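Xylanase and alpha-amylase inhibitor protein (Scadoxus multiflorus, PDB 3MU7) inhibits both xylanase and alpha-amylase, and is built on the TIM-barrel fold of glycosyl hydrolase family 18. Local coordinates at residues Q180-P185 with M252-Y257; C187-S192 with P231-F236; L102-T107 with F113-L118. All coordinates share one frame; numbering follows the deposited sequence.

Contact 1 (Q180-P185 with M252-Y257)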
# COMPACT_ATOMS: atom_id res chain seq x y z
N GLN A 180 -6.20 4.60 5.45
CA GLN A 180 -5.88 4.05 6.76
C GLN A 180 -6.94 4.44 7.78
O GLN A 180 -6.88 5.53 8.37
CB GLN A 180 -4.52 4.55 7.23
CG GLN A 180 -3.36 4.21 6.31
CD GLN A 180 -2.08 4.80 6.84
OE1 GLN A 180 -1.66 4.49 7.96
NE2 GLN A 180 -1.45 5.66 6.07
N PHE A 181 -7.93 3.57 7.97
CA PHE A 181 -8.94 3.81 8.99
C PHE A 181 -8.45 3.29 10.34
O PHE A 181 -9.06 2.42 10.97
CB PHE A 181 -10.28 3.20 8.58
CG PHE A 181 -10.89 3.85 7.37
CD1 PHE A 181 -11.42 5.14 7.44
CD2 PHE A 181 -10.95 3.18 6.15
CE1 PHE A 181 -11.98 5.74 6.32
CE2 PHE A 181 -11.52 3.78 5.04
CZ PHE A 181 -12.04 5.06 5.12
N TYR A 182 -7.32 3.83 10.78
CA TYR A 182 -6.73 3.46 12.06
C TYR A 182 -5.71 4.51 12.45
O TYR A 182 -5.39 5.40 11.66
CB TYR A 182 -6.12 2.04 12.03
CG TYR A 182 -5.20 1.75 10.87
CD1 TYR A 182 -3.83 1.94 10.98
CD2 TYR A 182 -5.70 1.26 9.66
CE1 TYR A 182 -2.98 1.67 9.92
CE2 TYR A 182 -4.85 0.98 8.59
CZ TYR A 182 -3.50 1.19 8.73
OH TYR A 182 -2.67 0.92 7.67
N ASN A 183 -5.23 4.44 13.69
CA ASN A 183 -4.37 5.48 14.27
C ASN A 183 -4.93 6.88 14.07
O ASN A 183 -4.19 7.82 13.77
CB ASN A 183 -2.95 5.40 13.71
CG ASN A 183 -2.27 4.10 14.05
OD1 ASN A 183 -2.42 3.58 15.15
ND2 ASN A 183 -1.53 3.56 13.09
N ASN A 184 -6.25 7.01 14.20
CA ASN A 184 -6.93 8.27 13.93
C ASN A 184 -8.39 8.12 14.38
O ASN A 184 -9.26 7.89 13.56
CB ASN A 184 -6.88 8.55 12.42
CG ASN A 184 -6.66 10.00 12.10
OD1 ASN A 184 -7.00 10.89 12.89
ND2 ASN A 184 -6.10 10.27 10.92
N PRO A 185 -8.65 8.23 15.71
CA PRO A 185 -10.00 7.97 16.22
C PRO A 185 -11.12 8.78 15.55
O PRO A 185 -12.25 8.29 15.44
CB PRO A 185 -9.88 8.31 17.71
CG PRO A 185 -8.46 8.00 18.03
CD PRO A 185 -7.68 8.43 16.81
N MET A 252 -7.79 -3.28 2.85
CA MET A 252 -6.35 -3.40 3.03
C MET A 252 -6.11 -3.75 4.49
O MET A 252 -6.84 -3.29 5.37
CB MET A 252 -5.66 -2.10 2.62
CG MET A 252 -4.16 -2.04 2.89
SD MET A 252 -3.70 -1.54 4.57
CE MET A 252 -3.86 0.24 4.44
N LEU A 253 -5.10 -4.59 4.75
CA LEU A 253 -4.76 -4.98 6.11
C LEU A 253 -3.35 -4.59 6.48
O LEU A 253 -2.38 -4.88 5.76
CB LEU A 253 -4.97 -6.49 6.31
CG LEU A 253 -6.42 -6.96 6.28
CD1 LEU A 253 -6.47 -8.48 6.31
CD2 LEU A 253 -7.22 -6.38 7.43
N TRP A 254 -3.25 -3.97 7.64
CA TRP A 254 -1.98 -3.66 8.27
C TRP A 254 -1.84 -4.67 9.42
O TRP A 254 -2.48 -4.51 10.43
CB TRP A 254 -2.00 -2.22 8.83
CG TRP A 254 -0.64 -1.91 9.46
CD1 TRP A 254 -0.29 -1.98 10.76
CD2 TRP A 254 0.53 -1.53 8.75
NE1 TRP A 254 1.04 -1.65 10.91
CE2 TRP A 254 1.57 -1.38 9.68
CE3 TRP A 254 0.78 -1.26 7.42
CZ2 TRP A 254 2.87 -1.00 9.28
CZ3 TRP A 254 2.03 -0.92 7.04
CH2 TRP A 254 3.06 -0.76 7.98
N ASP A 255 -1.09 -5.75 9.26
CA ASP A 255 -0.21 -6.07 8.14
C ASP A 255 -0.02 -7.63 8.19
O ASP A 255 -0.51 -8.27 9.04
CB ASP A 255 1.17 -5.41 8.26
CG ASP A 255 1.85 -5.69 9.61
OD1 ASP A 255 1.59 -6.65 10.26
OD2 ASP A 255 2.62 -4.83 9.99
N SER A 256 0.69 -8.16 7.22
CA SER A 256 0.82 -9.62 7.06
C SER A 256 1.31 -10.32 8.34
O SER A 256 0.78 -11.33 8.74
CB SER A 256 1.73 -9.93 5.89
OG SER A 256 1.87 -11.33 5.67
N TYR A 257 2.30 -9.70 8.98
CA TYR A 257 2.83 -10.23 10.23
C TYR A 257 1.70 -10.48 11.22
O TYR A 257 1.59 -11.58 11.77
CB TYR A 257 3.85 -9.24 10.78
CG TYR A 257 4.46 -9.57 12.11
CD1 TYR A 257 5.18 -10.75 12.30
CD2 TYR A 257 4.37 -8.67 13.16
CE1 TYR A 257 5.78 -11.02 13.53
CE2 TYR A 257 4.96 -8.94 14.39
CZ TYR A 257 5.66 -10.11 14.56
OH TYR A 257 6.23 -10.36 15.79

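Contact 2 (C187-S192 with P231-F236)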
# COMPACT_ATOMS: atom_id res chain seq x y z
N CYS A 187 -11.72 9.34 12.52
CA CYS A 187 -12.22 8.76 11.26
C CYS A 187 -12.15 7.24 11.22
O CYS A 187 -12.29 6.64 10.15
CB CYS A 187 -11.53 9.39 10.03
SG CYS A 187 -9.74 9.63 10.15
N SER A 188 -11.97 6.62 12.38
CA SER A 188 -11.84 5.17 12.48
C SER A 188 -12.91 4.60 13.41
O SER A 188 -13.63 5.35 14.08
CB SER A 188 -10.46 4.80 13.02
OG SER A 188 -9.45 5.42 12.25
N TYR A 189 -13.00 3.28 13.45
CA TYR A 189 -13.82 2.63 14.44
C TYR A 189 -13.33 2.99 15.84
O TYR A 189 -12.20 2.90 16.11
CB TYR A 189 -13.82 1.11 14.25
CG TYR A 189 -14.82 0.39 15.12
CD1 TYR A 189 -16.18 0.45 14.86
CD2 TYR A 189 -14.42 -0.34 16.21
CE1 TYR A 189 -17.12 -0.21 15.67
CE2 TYR A 189 -15.36 -1.01 17.00
CZ TYR A 189 -16.67 -0.89 16.71
OH TYR A 189 -17.58 -1.57 17.50
N SER A 190 -14.20 3.49 16.71
CA SER A 190 -13.74 3.99 18.02
C SER A 190 -14.85 4.04 19.03
O SER A 190 -15.95 4.26 18.69
CB SER A 190 -13.14 5.40 17.91
OG SER A 190 -12.56 5.87 19.13
N ALA A 191 -14.51 3.72 20.27
CA ALA A 191 -15.51 3.69 21.34
C ALA A 191 -16.70 2.80 20.91
O ALA A 191 -17.82 3.15 21.02
CB ALA A 191 -15.96 5.07 21.65
N SER A 192 -16.38 1.64 20.40
CA SER A 192 -17.40 0.74 19.86
C SER A 192 -18.55 1.45 19.07
O SER A 192 -19.69 1.24 19.29
CB SER A 192 -17.93 -0.15 20.96
OG SER A 192 -16.90 -0.91 21.56
N PRO A 231 -13.28 -8.57 12.75
CA PRO A 231 -13.66 -8.89 11.41
C PRO A 231 -15.18 -9.14 11.27
O PRO A 231 -15.80 -8.80 10.25
CB PRO A 231 -12.87 -10.12 11.08
CG PRO A 231 -12.45 -10.63 12.36
CD PRO A 231 -12.28 -9.55 13.27
N THR A 232 -15.82 -9.68 12.33
CA THR A 232 -17.29 -9.84 12.23
C THR A 232 -17.98 -8.48 12.19
O THR A 232 -19.04 -8.39 11.55
CB THR A 232 -17.85 -10.63 13.43
OG1 THR A 232 -17.28 -11.95 13.43
CG2 THR A 232 -19.26 -10.75 13.14
N LYS A 233 -17.47 -7.46 12.83
CA LYS A 233 -18.02 -6.16 12.80
C LYS A 233 -17.79 -5.51 11.41
O LYS A 233 -18.62 -4.81 10.91
CB LYS A 233 -17.51 -5.28 13.89
CG LYS A 233 -17.96 -5.70 15.27
CD LYS A 233 -17.57 -4.72 16.36
CE LYS A 233 -18.03 -5.14 17.71
NZ LYS A 233 -17.67 -4.17 18.78
N VAL A 234 -16.58 -5.71 10.83
CA VAL A 234 -16.38 -5.16 9.49
C VAL A 234 -17.40 -5.78 8.50
O VAL A 234 -18.03 -5.04 7.75
CB VAL A 234 -14.92 -5.48 9.03
CG1 VAL A 234 -14.74 -5.00 7.56
CG2 VAL A 234 -13.86 -4.79 9.91
N LYS A 235 -17.56 -7.08 8.56
CA LYS A 235 -18.50 -7.73 7.66
C LYS A 235 -19.94 -7.23 7.87
O LYS A 235 -20.68 -6.99 6.91
CB LYS A 235 -18.44 -9.27 7.83
CG LYS A 235 -17.12 -9.87 7.43
CD LYS A 235 -17.05 -11.27 8.08
CE LYS A 235 -17.48 -12.26 7.15
NZ LYS A 235 -17.10 -13.68 7.55
N PHE A 236 -20.33 -7.13 9.11
CA PHE A 236 -21.71 -6.77 9.41
C PHE A 236 -22.03 -5.33 9.16
O PHE A 236 -23.06 -4.95 8.58
CB PHE A 236 -22.03 -7.08 10.88
CG PHE A 236 -23.42 -6.77 11.26
CD1 PHE A 236 -24.47 -7.68 10.95
CD2 PHE A 236 -23.70 -5.66 11.94
CE1 PHE A 236 -25.80 -7.40 11.37
CE2 PHE A 236 -25.05 -5.37 12.33
CZ PHE A 236 -26.11 -6.31 12.07

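Contact 3 (L102-T107 with F113-L118)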
# COMPACT_ATOMS: atom_id res chain seq x y z
N LEU A 102 10.96 -2.13 -14.69
CA LEU A 102 11.43 -2.60 -15.98
C LEU A 102 12.32 -3.82 -15.77
O LEU A 102 12.91 -3.96 -14.71
CB LEU A 102 12.25 -1.51 -16.68
CG LEU A 102 11.53 -0.26 -17.17
CD1 LEU A 102 12.57 0.74 -17.65
CD2 LEU A 102 10.55 -0.59 -18.29
N PRO A 103 12.43 -4.69 -16.80
CA PRO A 103 13.45 -5.74 -16.77
C PRO A 103 14.84 -5.12 -16.70
O PRO A 103 15.01 -3.96 -17.08
CB PRO A 103 13.25 -6.46 -18.11
CG PRO A 103 11.89 -6.10 -18.56
CD PRO A 103 11.64 -4.72 -18.05
N PRO A 104 15.85 -5.88 -16.23
CA PRO A 104 17.20 -5.31 -16.16
C PRO A 104 17.71 -4.88 -17.53
O PRO A 104 17.38 -5.50 -18.54
CB PRO A 104 18.05 -6.47 -15.63
CG PRO A 104 17.26 -7.69 -15.93
CD PRO A 104 15.84 -7.28 -15.76
N ALA A 105 18.48 -3.80 -17.53
CA ALA A 105 19.12 -3.28 -18.72
C ALA A 105 20.53 -2.82 -18.34
O ALA A 105 20.71 -2.09 -17.36
CB ALA A 105 18.32 -2.13 -19.30
N GLY A 106 21.51 -3.27 -19.11
CA GLY A 106 22.92 -2.96 -18.83
C GLY A 106 23.43 -3.73 -17.63
O GLY A 106 23.05 -4.88 -17.41
N THR A 107 24.30 -3.08 -16.85
CA THR A 107 24.89 -3.70 -15.66
C THR A 107 24.97 -2.77 -14.45
O THR A 107 25.18 -3.23 -13.32
CB THR A 107 26.29 -4.34 -15.96
OG1 THR A 107 26.99 -4.59 -14.73
CG2 THR A 107 27.14 -3.42 -16.83
N PHE A 113 15.79 -6.07 -5.88
CA PHE A 113 15.06 -7.34 -5.88
C PHE A 113 15.44 -8.19 -7.10
O PHE A 113 14.63 -8.98 -7.60
CB PHE A 113 13.55 -7.08 -5.87
CG PHE A 113 13.02 -6.33 -4.69
CD1 PHE A 113 13.75 -6.23 -3.50
CD2 PHE A 113 11.78 -5.70 -4.78
CE1 PHE A 113 13.23 -5.51 -2.41
CE2 PHE A 113 11.27 -4.97 -3.70
CZ PHE A 113 11.99 -4.88 -2.51
N GLY A 114 16.67 -8.01 -7.58
CA GLY A 114 17.12 -8.79 -8.72
C GLY A 114 16.33 -8.51 -9.98
O GLY A 114 15.91 -7.39 -10.24
N ASN A 115 16.12 -9.55 -10.78
CA ASN A 115 15.44 -9.42 -12.06
C ASN A 115 13.91 -9.46 -12.01
O ASN A 115 13.25 -9.46 -13.04
CB ASN A 115 15.98 -10.45 -13.05
CG ASN A 115 17.45 -10.23 -13.38
OD1 ASN A 115 17.99 -9.15 -13.14
ND2 ASN A 115 18.10 -11.24 -13.92
N ALA A 116 13.36 -9.47 -10.80
CA ALA A 116 11.92 -9.31 -10.64
C ALA A 116 11.47 -7.96 -11.19
O ALA A 116 12.21 -6.97 -11.14
CB ALA A 116 11.54 -9.43 -9.19
N VAL A 117 10.26 -7.94 -11.74
CA VAL A 117 9.63 -6.72 -12.21
C VAL A 117 8.33 -6.58 -11.45
O VAL A 117 7.44 -7.43 -11.55
CB VAL A 117 9.38 -6.74 -13.74
CG1 VAL A 117 8.66 -5.47 -14.18
CG2 VAL A 117 10.69 -6.90 -14.50
N LEU A 118 8.22 -5.52 -10.67
CA LEU A 118 7.07 -5.31 -9.80
C LEU A 118 5.86 -4.82 -10.57
O LEU A 118 5.97 -4.32 -11.69
CB LEU A 118 7.42 -4.33 -8.68
CG LEU A 118 8.56 -4.74 -7.75
CD1 LEU A 118 8.63 -3.75 -6.61
CD2 LEU A 118 8.38 -6.15 -7.22

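Contact 1 (Q180-P185 with M252-Y257)
The phenol of Y182 reaches from the loop after strand 176-180 to the end of strand 248-254, where its oxygen settles between M252 and W254. Packing is tightest at that oxygen: Y182 OH lies 3.4 Å from W254 CB and 3.5 Å from M252 CE. The methyl stands near the plane of the phenol ring, at its edge, after the M252 chain bends at chi2 (-85°) and again at chi3; W254 CB comes to the ring obliquely, 3.7 Å from Y182 CZ. Q180 CB, at the end of strand 176-180, lies 3.8 Å above the plane of the Y182 ring, toward the rim of one face, while Q180 CG only grazes M252 CE at 4.4 Å. The looser side is W254's indole, which turns outward beyond its CB. The five-membered ring of W254 and the phenol of Y182 are near parallel but slid so far apart that they barely overlap, and W254 remains partly exposed. A cis peptide joins W254 to D255, as at the corresponding tryptophan of plant family 18 chitinases such as hevamine. The contact lies at the C-terminal mouth of the barrel: Y182 also rests on P218 at the end of strand 213-218, Q180 NE2 bonds A155 O and E126 OE1, and M252 and W254 pack against Y8 of strand 5-9.

Contact 2 (C187-S192 with P231-F236)
Y189 lays its phenol oxygen against the outer part of K233, crossing the lysine at about a right angle. The ammonium donates a hydrogen bond from K233 NZ to Y189 OH at 2.9 Å, and the chain beneath it is close as well, with K233 CD 3.3 Å from Y189 OH and 3.9 Å from Y189 CZ. Full extension beyond CG, with CG itself anti to the carbonyl carbon (chi1 -67°), carries the nitrogen from the helix to the phenol. The positive charge probably makes the phenol somewhat more acidic. S192 OG stays 4.4 Å from K233 NZ, a mere edge of the contact. An alanine in place of K233 would probably leave Y189 OH without its donor and lose the CD contact at the end of the phenol. Y189 also touches A194 and M229, and C187, two residues earlier, is tied to C158 by a disulfide. The result is a small surface bridge of the TIM barrel: the loop leading from strand 176-180 to helix 195-207 meets the start of helix 231-242, which follows strand 213-218 in the chain.

Contact 3 (L102-T107 with F113-L118)
This is a van der Waals surface contact of methyl and proline ring against peptide and amide groups, between two parts of one long connection running from helix 86-101 to strand 120-125 of the barrel. V117 and N115 bear on successive residues of L102-P104, and the chains pass in opposite directions, with L102 CA 5.9 Å from V117 CA and P104 CA 6.1 Å from N115 CA. V117 presses one methyl on the peptide between L102 and P103: V117 CG2 is 3.6 Å from P103 N and 3.7 Å from L102 O. That methyl lies anti to the carbonyl carbon of V117, whereas CG1, anti to the backbone N (chi1 177°), approaches L102 N more loosely. Further out, the side chains of N115 and P104 cross at about a right angle, the amide oxygen nearest the ring, with P104 CG 3.2 Å from N115 OD1 and 3.6 Å from N115 CG. N115 is presented by a type II' turn from F113 to A116, in which G114 takes the positive phi (63°) that favours glycine. F113, which opens the turn, meets F100 edge-to-face and packs on helix 56-65. R111 supplies a polar link between the segments, bonding L102 O through NH1 and G114 O through NE, and the P104 ring touches R111. With P103 and P104 lacking backbone N-H groups, neither can donate to the facing chain, and no direct hydrogen bond joins the segments; their fit rests on methyl and ring contacts, with the carbonyls of L102 and G114 served by the arginine.

In the fold
From the N terminus, contact 3 comes first: 102-107 and 113-118 close a short loop, five residues between them, on the way from helix 86-101 to strand 120-125. Contact 1 opens later, at 180-185, and closes only at 252-257, so its loop takes in helix 195-207, strand 213-218 and helix 231-242. Contact 2, between 187-192 and 231-236, is nested inside it, joining a strand-to-helix loop to the outer helix 231-242, while contact 1 joins the same loop to strand 248-254. These two touch directly, F181 and Y182 packing on S188. Contact 3 lies across the chain's centre, about 31 Å from contact 1 and 41 Å from contact 2 between centres.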